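Local coordinates for natural cytotoxicity triggering receptor 2 (Homo sapiens, PDB 1HKF), which acts as an activating receptor of natural killer cells and may help them, once activated, to lyse tumour cells more efficiently, at residues Tyr41-Trp46 with Leu58-Pro64. Residues are numbered along the deposited sequence; the frame is centred on the assembly and turned at random.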
loop_
_atom_site.group_PDB
_atom_site.type_symbol
_atom_site.label_atom_id
_atom_site.label_comp_id
_atom_site.label_asym_id
_atom_site.label_seq_id
_atom_site.Cartn_x
_atom_site.Cartn_y
_atom_site.Cartn_z
ATOM N N TYR A 41 -25.627 -8.065 -1.140
ATOM C CA TYR A 41 -24.431 -7.233 -1.236
ATOM C C TYR A 41 -24.373 -6.065 -0.286
ATOM O O TYR A 41 -25.230 -5.194 -0.293
ATOM C CB TYR A 41 -24.186 -6.677 -2.652
ATOM C CG TYR A 41 -22.838 -5.915 -2.763
ATOM C CD1 TYR A 41 -22.792 -4.519 -2.801
ATOM C CD2 TYR A 41 -21.628 -6.605 -2.792
ATOM C CE1 TYR A 41 -21.574 -3.835 -2.865
ATOM C CE2 TYR A 41 -20.400 -5.937 -2.853
ATOM C CZ TYR A 41 -20.395 -4.553 -2.891
ATOM O OH TYR A 41 -19.217 -3.910 -2.969
ATOM N N GLU A 42 -23.305 -6.031 0.497
ATOM C CA GLU A 42 -23.074 -4.959 1.452
ATOM C C GLU A 42 -22.157 -3.867 0.882
ATOM O O GLU A 42 -21.000 -4.142 0.485
ATOM C CB GLU A 42 -22.446 -5.536 2.715
ATOM C CG GLU A 42 -23.342 -6.550 3.515
ATOM C CD GLU A 42 -22.664 -6.996 4.831
ATOM O OE1 GLU A 42 -21.704 -7.836 4.803
ATOM O OE2 GLU A 42 -23.066 -6.479 5.895
ATOM N N LYS A 43 -22.643 -2.637 0.825
ATOM C CA LYS A 43 -21.773 -1.575 0.358
ATOM C C LYS A 43 -20.540 -1.442 1.288
ATOM O O LYS A 43 -20.630 -1.669 2.503
ATOM C CB LYS A 43 -22.539 -0.276 0.295
ATOM C CG LYS A 43 -23.612 -0.412 -0.736
ATOM C CD LYS A 43 -24.378 0.859 -0.912
ATOM C CE LYS A 43 -25.356 0.654 -2.074
ATOM N NZ LYS A 43 -25.907 2.008 -2.428
ATOM N N LYS A 44 -19.393 -1.087 0.713
ATOM C CA LYS A 44 -18.148 -0.960 1.499
ATOM C C LYS A 44 -17.788 0.503 1.453
ATOM O O LYS A 44 -17.965 1.153 0.405
ATOM C CB LYS A 44 -17.072 -1.823 0.845
ATOM C CG LYS A 44 -17.512 -3.304 0.556
ATOM C CD LYS A 44 -17.881 -4.021 1.860
ATOM C CE LYS A 44 -18.020 -5.527 1.685
ATOM N NZ LYS A 44 -18.956 -5.838 0.526
ATOM N N GLY A 45 -17.307 1.065 2.562
ATOM C CA GLY A 45 -16.977 2.492 2.544
ATOM C C GLY A 45 -15.711 2.752 3.329
ATOM O O GLY A 45 -15.303 1.936 4.164
ATOM N N TRP A 46 -15.089 3.886 3.043
ATOM C CA TRP A 46 -13.868 4.337 3.722
ATOM C C TRP A 46 -14.180 5.784 4.095
ATOM O O TRP A 46 -14.606 6.569 3.247
ATOM C CB TRP A 46 -12.666 4.310 2.770
ATOM C CG TRP A 46 -11.309 4.803 3.356
ATOM C CD1 TRP A 46 -10.571 5.892 2.913
ATOM C CD2 TRP A 46 -10.489 4.148 4.351
ATOM N NE1 TRP A 46 -9.353 5.939 3.557
ATOM C CE2 TRP A 46 -9.269 4.890 4.442
ATOM C CE3 TRP A 46 -10.660 3.002 5.171
ATOM C CZ2 TRP A 46 -8.225 4.527 5.316
ATOM C CZ3 TRP A 46 -9.637 2.638 6.037
ATOM C CH2 TRP A 46 -8.410 3.411 6.101
ATOM N N LEU A 58 -15.341 9.034 2.056
ATOM C CA LEU A 58 -14.373 9.419 1.043
ATOM C C LEU A 58 -14.585 8.635 -0.256
ATOM O O LEU A 58 -14.436 9.169 -1.345
ATOM C CB LEU A 58 -12.949 9.202 1.578
ATOM C CG LEU A 58 -12.648 10.083 2.814
ATOM C CD1 LEU A 58 -11.262 9.852 3.311
ATOM C CD2 LEU A 58 -12.802 11.517 2.443
ATOM N N VAL A 59 -14.944 7.368 -0.129
ATOM C CA VAL A 59 -15.165 6.535 -1.275
ATOM C C VAL A 59 -16.035 5.333 -0.806
ATOM O O VAL A 59 -15.927 4.887 0.352
ATOM C CB VAL A 59 -13.809 6.087 -1.868
ATOM C CG1 VAL A 59 -13.003 5.342 -0.847
ATOM C CG2 VAL A 59 -14.022 5.215 -3.090
ATOM N N THR A 60 -16.860 4.826 -1.730
ATOM C CA THR A 60 -17.798 3.735 -1.491
ATOM C C THR A 60 -17.892 2.763 -2.653
ATOM O O THR A 60 -17.912 3.187 -3.800
ATOM C CB THR A 60 -19.226 4.290 -1.304
ATOM O OG1 THR A 60 -19.200 5.347 -0.342
ATOM C CG2 THR A 60 -20.187 3.176 -0.793
ATOM N N SER A 61 -17.932 1.467 -2.355
ATOM C CA SER A 61 -18.118 0.437 -3.386
ATOM C C SER A 61 -19.597 0.065 -3.264
ATOM O O SER A 61 -19.995 -0.486 -2.223
ATOM C CB SER A 61 -17.329 -0.805 -3.071
ATOM O OG SER A 61 -17.548 -1.771 -4.079
ATOM N N SER A 62 -20.382 0.364 -4.303
ATOM C CA SER A 62 -21.819 0.107 -4.327
ATOM C C SER A 62 -22.209 -1.206 -4.981
ATOM O O SER A 62 -23.314 -1.692 -4.774
ATOM C CB SER A 62 -22.545 1.273 -5.032
ATOM O OG SER A 62 -22.466 2.458 -4.223
ATOM N N LYS A 63 -21.310 -1.760 -5.797
ATOM C CA LYS A 63 -21.542 -3.027 -6.473
ATOM C C LYS A 63 -20.232 -3.808 -6.449
ATOM O O LYS A 63 -19.168 -3.231 -6.433
ATOM C CB LYS A 63 -22.018 -2.778 -7.908
ATOM C CG LYS A 63 -23.393 -2.235 -7.921
ATOM C CD LYS A 63 -24.017 -2.414 -9.257
ATOM C CE LYS A 63 -23.856 -1.195 -10.100
ATOM N NZ LYS A 63 -25.128 -1.152 -10.857
ATOM N N PRO A 64 -20.303 -5.139 -6.434
ATOM C CA PRO A 64 -19.077 -5.943 -6.392
ATOM C C PRO A 64 -18.158 -5.836 -7.616
ATOM O O PRO A 64 -18.635 -5.637 -8.729
ATOM C CB PRO A 64 -19.596 -7.359 -6.170
ATOM C CG PRO A 64 -20.964 -7.341 -6.800
ATOM C CD PRO A 64 -21.528 -5.967 -6.504
HETATM O O HOH W 1 -24.887 4.274 -3.505
#
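With chi1 at -174°, Tyr41 swings its ring away from its own backbone nitrogen and lays it against Pro64, while the trans chi1 of Ser61 (179°) turns OG to meet the phenol. The pair illustrates how side chains can continue a hairpin past its last backbone bonds. The proline comes over one face: Pro64 CD stands 3.8 Å from the Tyr41 ring centroid, almost on the ring normal, a CH-pi contact. Tyr41 OH and Ser61 OG lie 2.9 Å apart, close enough for a hydrogen bond, though the Ser61 proton could instead go to another acceptor; the phenol is also hydrogen-bonded to Asp77 OD2. Lys43, extended beyond CG, runs beside Ser62, and a water bridges Lys43 NZ and Ser62 OG.

Between the strands the pairing is antiparallel. Lys44 and Ser61 exchange two backbone bonds, Lys44 N to Ser61 O (3.1 Å) and Ser61 N to Lys44 O (2.8 Å). Further along, Trp46 N reaches Val59 O at 3.0 Å. Trp46 O takes Leu58 N at 2.8 Å and, weakly, Val59 N. Two residues therefore stand opposite the single Trp46, a classic beta bulge, with Val59 CG1 3.8 Å from Trp46 CB and Leu58 CD1 4.0 Å from Trp46 CD1.

This is the hairpin of strands 43-49 and 54-61 in an immunoglobulin V-set domain, the latter an outermost strand of the chain's five-stranded sheet. Lys44, Trp46, Val59 and Ser61 turn inward to strands 73-78 and 83-88 of the opposing sheet, where Lys44 forms a salt bridge with Asp77; along the other edge of strand 43-49, Lys43 and Gly45 pair through their backbones with strand 97-104.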